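Local coordinates for cobalamin biosynthesis protein CobN (Mycobacterium tuberculosis, PDB 7C6O) that forms the large, catalytic subunit of cobaltochelatase, the enzyme that inserts cobalt into the corrin ring during cobalamin biosynthesis at the cost of ATP, at residues A649-I654 against D676-M681; R628-L633 against E691-Q696; V314-G319 against A601-H606; A278-I283 against V811-D816. All blocks are in the same frame, centred on the assembly; numbering follows the deposited sequence.

Interaction 1 (A649-I654 against D676-M681)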
# COMPACT_ATOMS: atom_id res chain seq x y z
N ALA A 649 3.01 12.95 -54.23
CA ALA A 649 4.00 11.88 -54.35
C ALA A 649 4.52 11.47 -52.98
O ALA A 649 4.62 10.27 -52.68
CB ALA A 649 5.15 12.33 -55.25
N ILE A 650 4.86 12.44 -52.13
CA ILE A 650 5.36 12.09 -50.80
C ILE A 650 4.23 11.56 -49.92
O ILE A 650 4.47 10.71 -49.05
CB ILE A 650 6.08 13.30 -50.16
CG1 ILE A 650 6.72 12.90 -48.83
CG2 ILE A 650 5.12 14.47 -49.97
CD1 ILE A 650 7.78 11.82 -48.96
N ARG A 651 3.00 12.02 -50.14
CA ARG A 651 1.86 11.45 -49.44
C ARG A 651 1.70 9.97 -49.76
O ARG A 651 1.41 9.16 -48.87
CB ARG A 651 0.57 12.20 -49.79
CG ARG A 651 0.45 13.61 -49.24
CD ARG A 651 -0.94 14.18 -49.56
NE ARG A 651 -1.09 15.58 -49.20
CZ ARG A 651 -1.36 16.56 -50.06
NH1 ARG A 651 -1.49 16.28 -51.35
NH2 ARG A 651 -1.48 17.81 -49.64
N GLN A 652 1.90 9.59 -51.02
CA GLN A 652 1.81 8.18 -51.40
C GLN A 652 2.89 7.36 -50.73
O GLN A 652 2.64 6.23 -50.28
CB GLN A 652 1.89 8.03 -52.92
CG GLN A 652 0.66 8.53 -53.67
CD GLN A 652 0.76 8.31 -55.17
OE1 GLN A 652 1.73 7.74 -55.66
NE2 GLN A 652 -0.24 8.78 -55.90
N GLN A 653 4.12 7.89 -50.67
CA GLN A 653 5.20 7.19 -49.96
C GLN A 653 4.85 6.97 -48.50
O GLN A 653 5.09 5.88 -47.95
CB GLN A 653 6.50 7.98 -50.06
CG GLN A 653 7.15 8.01 -51.43
CD GLN A 653 8.49 8.72 -51.40
OE1 GLN A 653 9.40 8.31 -50.68
NE2 GLN A 653 8.61 9.79 -52.18
N ILE A 654 4.28 7.98 -47.85
CA ILE A 654 3.93 7.87 -46.44
C ILE A 654 2.81 6.86 -46.24
O ILE A 654 2.85 6.04 -45.32
CB ILE A 654 3.57 9.25 -45.87
CG1 ILE A 654 4.82 10.14 -45.80
CG2 ILE A 654 2.92 9.12 -44.49
CD1 ILE A 654 4.53 11.57 -45.39
N ASP A 676 -7.32 16.12 -49.62
CA ASP A 676 -7.37 17.40 -48.92
C ASP A 676 -7.60 17.25 -47.42
O ASP A 676 -7.70 18.26 -46.72
CB ASP A 676 -8.45 18.30 -49.55
CG ASP A 676 -9.86 17.80 -49.31
OD1 ASP A 676 -10.78 18.64 -49.26
OD2 ASP A 676 -10.06 16.57 -49.17
N SER A 677 -7.68 16.02 -46.92
CA SER A 677 -7.65 15.75 -45.49
C SER A 677 -6.39 15.00 -45.06
O SER A 677 -6.23 14.71 -43.87
CB SER A 677 -8.89 14.96 -45.06
OG SER A 677 -10.06 15.76 -45.14
N PHE A 678 -5.50 14.69 -46.01
CA PHE A 678 -4.35 13.84 -45.70
C PHE A 678 -3.35 14.55 -44.79
O PHE A 678 -2.82 13.95 -43.85
CB PHE A 678 -3.67 13.42 -47.01
CG PHE A 678 -2.75 12.24 -46.86
CD1 PHE A 678 -3.20 10.95 -47.11
CD2 PHE A 678 -1.43 12.42 -46.48
CE1 PHE A 678 -2.36 9.87 -46.98
CE2 PHE A 678 -0.58 11.34 -46.35
CZ PHE A 678 -1.05 10.06 -46.60
N ASP A 679 -3.08 15.83 -45.05
CA ASP A 679 -2.10 16.56 -44.24
C ASP A 679 -2.59 16.76 -42.81
O ASP A 679 -1.78 16.80 -41.89
CB ASP A 679 -1.78 17.90 -44.89
CG ASP A 679 -1.06 17.75 -46.21
OD1 ASP A 679 -0.72 16.60 -46.56
OD2 ASP A 679 -0.85 18.77 -46.90
N ASP A 680 -3.91 16.91 -42.62
CA ASP A 680 -4.44 16.97 -41.26
C ASP A 680 -4.24 15.64 -40.54
O ASP A 680 -3.96 15.61 -39.34
CB ASP A 680 -5.92 17.34 -41.29
CG ASP A 680 -6.50 17.55 -39.91
OD1 ASP A 680 -5.73 17.88 -38.98
OD2 ASP A 680 -7.73 17.38 -39.74
N MET A 681 -4.38 14.53 -41.27
CA MET A 681 -4.10 13.22 -40.68
C MET A 681 -2.65 13.10 -40.26
O MET A 681 -2.35 12.46 -39.25
CB MET A 681 -4.48 12.12 -41.68
CG MET A 681 -4.24 10.71 -41.19
SD MET A 681 -2.58 10.11 -41.56
CE MET A 681 -2.57 10.19 -43.35
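Arg651 and Phe678 run past one another head to tail between helices 647-660 and 675-694, which with 624-642 form part of an alpha-helical bundle; the two segments run in nearly the same direction. The aliphatic part of the arginine lies along the phenyl ring while its charged end continues to Asp679. Arg651 CB sits over one ring face, displaced toward the rim, as a CH-pi contact 4.1 Å from the centroid, and CG comes within 3.5 Å of Phe678 CD2. The methyl CE of Met681, one turn further on, rests over the centre of the opposite face, 3.5 Å above the plane; the ring is thus sandwiched between a methylene and a methyl group, which fixes its tilt. With CG beside the backbone N (chi1 -70°), and so anti to the carbonyl carbon, and the chain extended as far as NE, Arg651 can both lie along the ring and pass beyond it.

There it crosses Asp679 at about a right angle. The grip is side-on, NE and NH2 each taking one oxygen, and both bonds are nearly straight. The oxygens lie almost in the guanidinium plane, yet the carboxylate is tilted 35° against it, and the nitrogens meet it from above its own plane. An arginine suits this buried place because its neck is greasy and its head has donors to spare: NH1 makes a further salt bridge to Glu675. On the acid, OD1 also accepts from His636 NE2 of helix 624-642, in addition to the 2.9 Å bond from Arg651 NE.

Interaction 2 (R628-L633 against E691-Q696)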
# COMPACT_ATOMS: atom_id res chain seq x y z
N ARG A 628 11.90 5.42 -40.19
CA ARG A 628 11.73 5.76 -41.60
C ARG A 628 10.56 6.73 -41.78
O ARG A 628 10.64 7.66 -42.59
CB ARG A 628 11.52 4.50 -42.43
CG ARG A 628 11.72 4.70 -43.93
CD ARG A 628 11.17 3.53 -44.74
NE ARG A 628 11.50 2.24 -44.13
CZ ARG A 628 12.66 1.60 -44.31
NH1 ARG A 628 13.60 2.13 -45.08
NH2 ARG A 628 12.87 0.43 -43.72
N LEU A 629 9.47 6.52 -41.04
CA LEU A 629 8.33 7.43 -41.12
C LEU A 629 8.71 8.83 -40.68
O LEU A 629 8.29 9.82 -41.29
CB LEU A 629 7.17 6.89 -40.28
CG LEU A 629 5.93 7.78 -40.17
CD1 LEU A 629 5.33 8.02 -41.54
CD2 LEU A 629 4.92 7.16 -39.23
N GLU A 630 9.49 8.93 -39.60
CA GLU A 630 10.02 10.22 -39.16
C GLU A 630 10.72 10.94 -40.30
O GLU A 630 10.53 12.15 -40.50
CB GLU A 630 10.98 9.98 -37.99
CG GLU A 630 11.42 11.21 -37.23
CD GLU A 630 12.15 10.83 -35.95
OE1 GLU A 630 12.79 9.76 -35.93
OE2 GLU A 630 12.07 11.59 -34.97
N GLN A 631 11.53 10.21 -41.07
CA GLN A 631 12.25 10.83 -42.19
C GLN A 631 11.30 11.31 -43.27
O GLN A 631 11.48 12.39 -43.84
CB GLN A 631 13.26 9.83 -42.76
CG GLN A 631 14.22 9.25 -41.72
CD GLN A 631 15.00 8.06 -42.24
OE1 GLN A 631 14.91 7.70 -43.42
NE2 GLN A 631 15.77 7.43 -41.36
N LEU A 632 10.27 10.51 -43.57
CA LEU A 632 9.32 10.91 -44.61
C LEU A 632 8.48 12.11 -44.16
O LEU A 632 8.13 12.97 -44.98
CB LEU A 632 8.42 9.73 -44.99
CG LEU A 632 9.09 8.57 -45.72
CD1 LEU A 632 8.07 7.51 -46.10
CD2 LEU A 632 9.83 9.06 -46.95
N LEU A 633 8.13 12.17 -42.87
CA LEU A 633 7.39 13.33 -42.37
C LEU A 633 8.19 14.61 -42.52
O LEU A 633 7.64 15.65 -42.92
CB LEU A 633 7.01 13.12 -40.90
CG LEU A 633 6.00 12.01 -40.58
CD1 LEU A 633 5.67 12.00 -39.10
CD2 LEU A 633 4.74 12.17 -41.41
N GLU A 691 5.03 11.00 -29.33
CA GLU A 691 4.77 10.46 -28.00
C GLU A 691 5.41 9.09 -27.81
O GLU A 691 5.94 8.80 -26.72
CB GLU A 691 3.26 10.41 -27.75
CG GLU A 691 2.66 11.80 -27.54
CD GLU A 691 1.20 11.79 -27.14
OE1 GLU A 691 0.53 10.76 -27.34
OE2 GLU A 691 0.73 12.82 -26.61
N ILE A 692 5.40 8.23 -28.83
CA ILE A 692 6.03 6.93 -28.66
C ILE A 692 7.55 7.02 -28.72
O ILE A 692 8.25 6.14 -28.20
CB ILE A 692 5.53 5.90 -29.69
CG1 ILE A 692 5.93 6.30 -31.11
CG2 ILE A 692 4.02 5.71 -29.57
CD1 ILE A 692 5.67 5.22 -32.14
N LYS A 693 8.09 8.07 -29.35
CA LYS A 693 9.53 8.28 -29.36
C LYS A 693 10.01 8.88 -28.04
O LYS A 693 11.09 8.53 -27.55
CB LYS A 693 9.91 9.20 -30.52
CG LYS A 693 11.34 9.71 -30.50
CD LYS A 693 11.63 10.58 -31.72
CE LYS A 693 13.10 10.97 -31.77
NZ LYS A 693 13.42 11.77 -32.98
N ASP A 694 9.21 9.75 -27.44
CA ASP A 694 9.62 10.55 -26.29
C ASP A 694 9.36 9.87 -24.95
O ASP A 694 9.96 10.28 -23.95
CB ASP A 694 8.89 11.90 -26.32
CG ASP A 694 9.51 12.93 -25.40
OD1 ASP A 694 10.74 13.13 -25.47
OD2 ASP A 694 8.76 13.54 -24.61
N VAL A 695 8.51 8.85 -24.92
CA VAL A 695 8.11 8.25 -23.64
C VAL A 695 9.31 7.58 -22.98
O VAL A 695 10.20 7.04 -23.65
CB VAL A 695 6.96 7.26 -23.86
CG1 VAL A 695 7.43 6.06 -24.68
CG2 VAL A 695 6.37 6.82 -22.52
N GLN A 696 9.36 7.65 -21.65
CA GLN A 696 10.39 6.96 -20.90
C GLN A 696 10.04 5.49 -20.75
O GLN A 696 8.90 5.15 -20.41
CB GLN A 696 10.56 7.60 -19.52
CG GLN A 696 11.12 9.02 -19.55
CD GLN A 696 12.59 9.05 -19.91
OE1 GLN A 696 13.07 10.02 -20.50
NE2 GLN A 696 13.31 8.00 -19.54
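The flat group here, the carboxylate of Glu630, is approached by the ammonium of Lys693 at one oxygen and not astride both. Lys693 NZ lies 2.4 Å from Glu630 OE2 but 3.6 Å from Glu630 OE1. The shorter separation is well below the usual length of a salt bridge, so the pairing is plain whereas its exact length is doubtful. Glu630 OE1, the other end of the carboxylate, is hydrogen-bonded to Thr622 OG1, which limits how the group can turn.

Both side chains are stretched out and cross at about a right angle. Lys693 is extended through all four torsions, starting with CG opposite the backbone N (chi1 169°), and Glu630 begins in the same way. Two long, extended chains suit this separation: the CA atoms of Glu630 and Lys693, the nearest pair of the two segments, are 10.0 Å apart. The contact spans helices 624-642 and 675-694, neighbours in a helical bundle. Beside it the greasy face of the first helix is buried, with Leu629 packing on Val685 and Leu633 on Leu689, while Glu630 takes the side from which a charge can reach the last turn of the second.

Lys693 NZ is shared with a second acid, Asp754 of helix 750-769. The two carboxylates come close to each other as well, so the lysine probably offsets their repulsion, and together they would tend to keep it protonated in its buried position. Two residues further on, Val695 leaves the helical conformation and the chain turns toward strand 696-698, its backbone hydrogen-bonded to Ala620.

Interaction 3 (V314-G319 against A601-H606)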
# COMPACT_ATOMS: atom_id res chain seq x y z
N VAL A 314 -0.38 6.73 10.24
CA VAL A 314 0.47 7.85 10.66
C VAL A 314 1.68 7.33 11.43
O VAL A 314 2.79 7.81 11.19
CB VAL A 314 -0.33 8.89 11.46
CG1 VAL A 314 0.58 10.01 11.95
CG2 VAL A 314 -1.45 9.46 10.60
N PRO A 315 1.54 6.36 12.35
CA PRO A 315 2.75 5.79 12.97
C PRO A 315 3.77 5.25 11.98
O PRO A 315 4.96 5.19 12.31
CB PRO A 315 2.19 4.68 13.87
CG PRO A 315 0.87 5.19 14.27
CD PRO A 315 0.32 5.88 13.04
N GLU A 316 3.35 4.85 10.77
CA GLU A 316 4.31 4.45 9.74
C GLU A 316 5.22 5.60 9.34
O GLU A 316 6.35 5.37 8.89
CB GLU A 316 3.57 3.90 8.51
CG GLU A 316 2.98 2.52 8.71
CD GLU A 316 2.14 2.07 7.52
OE1 GLU A 316 1.79 2.91 6.67
OE2 GLU A 316 1.83 0.86 7.46
N PHE A 317 4.75 6.85 9.46
CA PHE A 317 5.59 7.99 9.15
C PHE A 317 6.82 8.04 10.06
O PHE A 317 7.85 8.60 9.68
CB PHE A 317 4.81 9.30 9.29
CG PHE A 317 3.89 9.61 8.13
CD1 PHE A 317 2.89 8.73 7.75
CD2 PHE A 317 4.01 10.81 7.45
CE1 PHE A 317 2.05 9.03 6.69
CE2 PHE A 317 3.17 11.12 6.39
CZ PHE A 317 2.18 10.22 6.02
N ASP A 318 6.71 7.48 11.27
CA ASP A 318 7.82 7.41 12.21
C ASP A 318 8.80 6.28 11.92
O ASP A 318 9.85 6.22 12.56
CB ASP A 318 7.31 7.22 13.64
CG ASP A 318 6.74 8.48 14.25
OD1 ASP A 318 6.50 9.46 13.52
OD2 ASP A 318 6.53 8.48 15.48
N GLY A 319 8.47 5.37 11.00
CA GLY A 319 9.28 4.18 10.83
C GLY A 319 9.00 3.07 11.82
O GLY A 319 9.84 2.19 12.02
N ALA A 601 2.55 -5.52 3.10
CA ALA A 601 3.52 -6.31 3.84
C ALA A 601 3.82 -5.69 5.20
O ALA A 601 3.98 -6.41 6.19
CB ALA A 601 4.81 -6.47 3.03
N LYS A 602 3.89 -4.36 5.26
CA LYS A 602 4.13 -3.68 6.54
C LYS A 602 3.03 -4.00 7.55
O LYS A 602 3.30 -4.17 8.74
CB LYS A 602 4.20 -2.17 6.34
CG LYS A 602 5.40 -1.67 5.54
CD LYS A 602 5.24 -0.19 5.18
CE LYS A 602 5.38 0.71 6.40
NZ LYS A 602 6.80 0.86 6.83
N ARG A 603 1.78 -4.08 7.09
CA ARG A 603 0.64 -4.13 7.98
C ARG A 603 0.12 -5.53 8.26
O ARG A 603 -0.39 -5.78 9.35
CB ARG A 603 -0.50 -3.27 7.42
CG ARG A 603 -0.10 -1.82 7.23
CD ARG A 603 -1.24 -0.96 6.69
NE ARG A 603 -0.81 0.43 6.59
CZ ARG A 603 -1.57 1.43 6.14
NH1 ARG A 603 -2.82 1.19 5.75
NH2 ARG A 603 -1.08 2.65 6.08
N ARG A 604 0.25 -6.46 7.31
CA ARG A 604 -0.24 -7.82 7.52
C ARG A 604 0.88 -8.82 7.80
O ARG A 604 0.59 -9.98 8.11
CB ARG A 604 -1.07 -8.28 6.32
CG ARG A 604 -2.25 -7.35 6.01
CD ARG A 604 -3.18 -7.90 4.94
NE ARG A 604 -4.18 -8.83 5.47
CZ ARG A 604 -4.27 -10.11 5.11
NH1 ARG A 604 -3.42 -10.61 4.21
NH2 ARG A 604 -5.21 -10.89 5.63
N ALA A 605 2.15 -8.39 7.73
CA ALA A 605 3.26 -9.29 8.02
C ALA A 605 4.40 -8.57 8.73
O ALA A 605 5.56 -8.97 8.60
CB ALA A 605 3.77 -9.95 6.73
N HIS A 606 4.07 -7.51 9.49
CA HIS A 606 5.00 -6.68 10.25
C HIS A 606 6.34 -6.45 9.55
O HIS A 606 7.39 -6.44 10.20
CB HIS A 606 5.24 -7.27 11.65
CG HIS A 606 5.74 -8.68 11.65
ND1 HIS A 606 4.90 -9.76 11.82
CD2 HIS A 606 6.99 -9.19 11.53
CE1 HIS A 606 5.62 -10.87 11.79
NE2 HIS A 606 6.89 -10.55 11.61
O HOH W 1 7.55 3.25 7.93
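Lys602 NZ is held by three oxygens: Asn841 OD1, the carbonyl of Phe842, and a water that also lies against the backbone O of Glu316, probably donating to it. The lysine lies on helix 595-604, the helix of a beta-alpha-beta crossover between the parallel strands 586-591 and 608-612, and the glutamate in the loop that leads from helix 305-313 into strand 321-331 of a different sheet. The water stands 2.7 Å from Lys602 NZ and 2.6 Å from Glu316 O, linking the lysine ammonium of the helix to a backbone carbonyl of the loop in a buried place.

Lys602 is not the ionic partner of the acid. Its chain bends at both chi3 and chi4 (71° and 75°), which lays CE against the carboxylate carbon, with 3.7 Å between Lys602 CE and Glu316 CD, and carries the ammonium on toward its own acceptors. Its charge nonetheless lies near enough that it would probably stabilise the ionised glutamate.

The salt bridge belongs to the next residue, Arg603. Extended from CG to NE, it crosses Glu316 at about a right angle and presents the side of its guanidinium, NE to OE2 and NH2 to OE1. Arginine suits the place because it can satisfy both oxygens of a buried carboxylate at once. The bonds are nearly straight and lie close to the guanidinium plane, but the carboxylate is turned 38° away, so both nitrogens arrive from above its plane. Arg603 CG is 3.3 Å from Glu316 OE2, the oxygen that takes the 2.8 Å bond from Arg603 NE.

Interaction 4 (A278-I283 against V811-D816)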
# COMPACT_ATOMS: atom_id res chain seq x y z
N ALA A 278 17.75 8.20 17.11
CA ALA A 278 19.08 8.18 17.72
C ALA A 278 19.25 7.00 18.66
O ALA A 278 20.37 6.52 18.85
CB ALA A 278 19.34 9.49 18.45
N LEU A 279 18.16 6.50 19.25
CA LEU A 279 18.25 5.31 20.08
C LEU A 279 18.69 4.10 19.26
O LEU A 279 19.33 3.19 19.80
CB LEU A 279 16.91 5.03 20.75
CG LEU A 279 16.30 6.13 21.62
CD1 LEU A 279 14.88 5.75 22.03
CD2 LEU A 279 17.16 6.40 22.84
N ASP A 280 18.35 4.08 17.97
CA ASP A 280 18.76 3.02 17.04
C ASP A 280 18.30 1.65 17.53
O ASP A 280 19.08 0.70 17.62
CB ASP A 280 20.27 3.04 16.81
CG ASP A 280 20.68 2.27 15.58
OD1 ASP A 280 19.84 2.10 14.67
OD2 ASP A 280 21.85 1.82 15.51
N ILE A 281 17.02 1.55 17.87
CA ILE A 281 16.42 0.28 18.26
C ILE A 281 15.11 0.11 17.51
O ILE A 281 14.52 1.10 17.03
CB ILE A 281 16.19 0.20 19.79
CG1 ILE A 281 15.28 1.32 20.26
CG2 ILE A 281 17.52 0.22 20.54
CD1 ILE A 281 14.98 1.26 21.75
N PRO A 282 14.63 -1.12 17.37
CA PRO A 282 13.32 -1.32 16.74
C PRO A 282 12.21 -0.74 17.59
O PRO A 282 12.19 -0.90 18.82
CB PRO A 282 13.20 -2.85 16.63
CG PRO A 282 14.61 -3.35 16.72
CD PRO A 282 15.30 -2.40 17.65
N ILE A 283 11.28 -0.06 16.94
CA ILE A 283 10.14 0.57 17.59
C ILE A 283 8.88 -0.04 16.98
O ILE A 283 8.59 0.17 15.80
CB ILE A 283 10.15 2.10 17.42
CG1 ILE A 283 11.46 2.68 17.99
CG2 ILE A 283 8.93 2.73 18.09
CD1 ILE A 283 11.58 4.18 17.84
N VAL A 811 19.78 -3.42 4.50
CA VAL A 811 19.34 -4.79 4.76
C VAL A 811 20.19 -5.41 5.87
O VAL A 811 19.67 -6.08 6.76
CB VAL A 811 19.38 -5.63 3.48
CG1 VAL A 811 19.11 -7.10 3.79
CG2 VAL A 811 18.36 -5.11 2.46
N LEU A 812 21.50 -5.18 5.82
CA LEU A 812 22.38 -5.68 6.87
C LEU A 812 22.08 -5.02 8.21
O LEU A 812 22.10 -5.68 9.26
CB LEU A 812 23.84 -5.47 6.48
CG LEU A 812 24.31 -6.23 5.24
CD1 LEU A 812 25.78 -5.95 4.94
CD2 LEU A 812 24.08 -7.72 5.41
N ARG A 813 21.80 -3.71 8.21
CA ARG A 813 21.41 -3.04 9.45
C ARG A 813 20.13 -3.63 10.01
O ARG A 813 20.00 -3.83 11.23
CB ARG A 813 21.25 -1.54 9.22
CG ARG A 813 22.54 -0.79 8.90
CD ARG A 813 22.34 0.73 8.95
NE ARG A 813 22.02 1.21 10.29
CZ ARG A 813 20.86 1.76 10.64
NH1 ARG A 813 19.90 1.93 9.74
NH2 ARG A 813 20.67 2.17 11.89
N ALA A 814 19.16 -3.92 9.14
CA ALA A 814 17.90 -4.50 9.60
C ALA A 814 18.11 -5.90 10.17
O ALA A 814 17.49 -6.26 11.17
CB ALA A 814 16.89 -4.54 8.45
N LEU A 815 18.99 -6.69 9.54
CA LEU A 815 19.34 -8.00 10.08
C LEU A 815 20.03 -7.89 11.43
O LEU A 815 20.04 -8.86 12.19
CB LEU A 815 20.24 -8.75 9.10
CG LEU A 815 19.57 -9.32 7.85
CD1 LEU A 815 20.61 -9.71 6.81
CD2 LEU A 815 18.72 -10.53 8.23
N ASP A 816 20.61 -6.72 11.73
CA ASP A 816 21.23 -6.44 13.01
C ASP A 816 20.28 -5.80 14.01
O ASP A 816 20.70 -5.40 15.09
CB ASP A 816 22.44 -5.53 12.81
CG ASP A 816 23.72 -6.15 13.29
OD1 ASP A 816 24.24 -7.05 12.60
OD2 ASP A 816 24.21 -5.73 14.37
O HOH W 2 23.21 2.17 12.65
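Asp280 and Arg813 are joined first by charge. The salt bridge uses one atom on each side, with 2.9 Å between Asp280 OD1 and Arg813 NH2; the other oxygen stays further off. OD1 lies at the edge of the guanidinium, and the two flat groups are only 13° from parallel. Arg813 reaches this position by a bend at chi3 (66°), which swings the guanidinium round toward Asp280.

A water provides the second link. It accepts from Arg813 NH2 at 2.7 Å and donates to Asp280 OD2 at 3.2 Å, so direct and water-mediated routes run side by side in this surface contact.

Further polar bonds fix both groups. The short stem of an aspartate gives its carboxylate little freedom, which suits a group shared by Arg813, Arg818 (at OD2) and the backbone N of Phe819 (at OD1). An arginine has N-H groups enough for several acceptors: NH1 is hydrogen-bonded to Gln810 OE1 and to the carbonyl of Phe819.

Asp280 has positive phi, where the chain turns after helix 274-277 to enter strand 283-289 of the seven-stranded mixed sheet. Across from it, helix 807-815 is packed by Val811 and Ala814 against strand 586-591 and by Leu812 against helix 391-405, so the salt bridge ties the turn leading into an inner strand of one sheet to a helix packed on another.

All four contacts centre on salt bridges, but their settings differ. Interactions 1 and 2 share helix 675-694 and lie in the helical region, centres about 17 Å apart; they touch where Ile654 packs on Leu632 and Leu629. Interaction 1 is buried and combines charge with a packed ring, whereas interaction 2, partly buried, is a single long reach between ends of side chains. Interactions 3 and 4, centres about 15 Å apart, instead join loops entering neighbouring strands of one sheet to helices packed around another, and each adds a water. Interaction 3 is core, with a two-bond grip; interaction 4 is at the surface, with a single-nitrogen pairing.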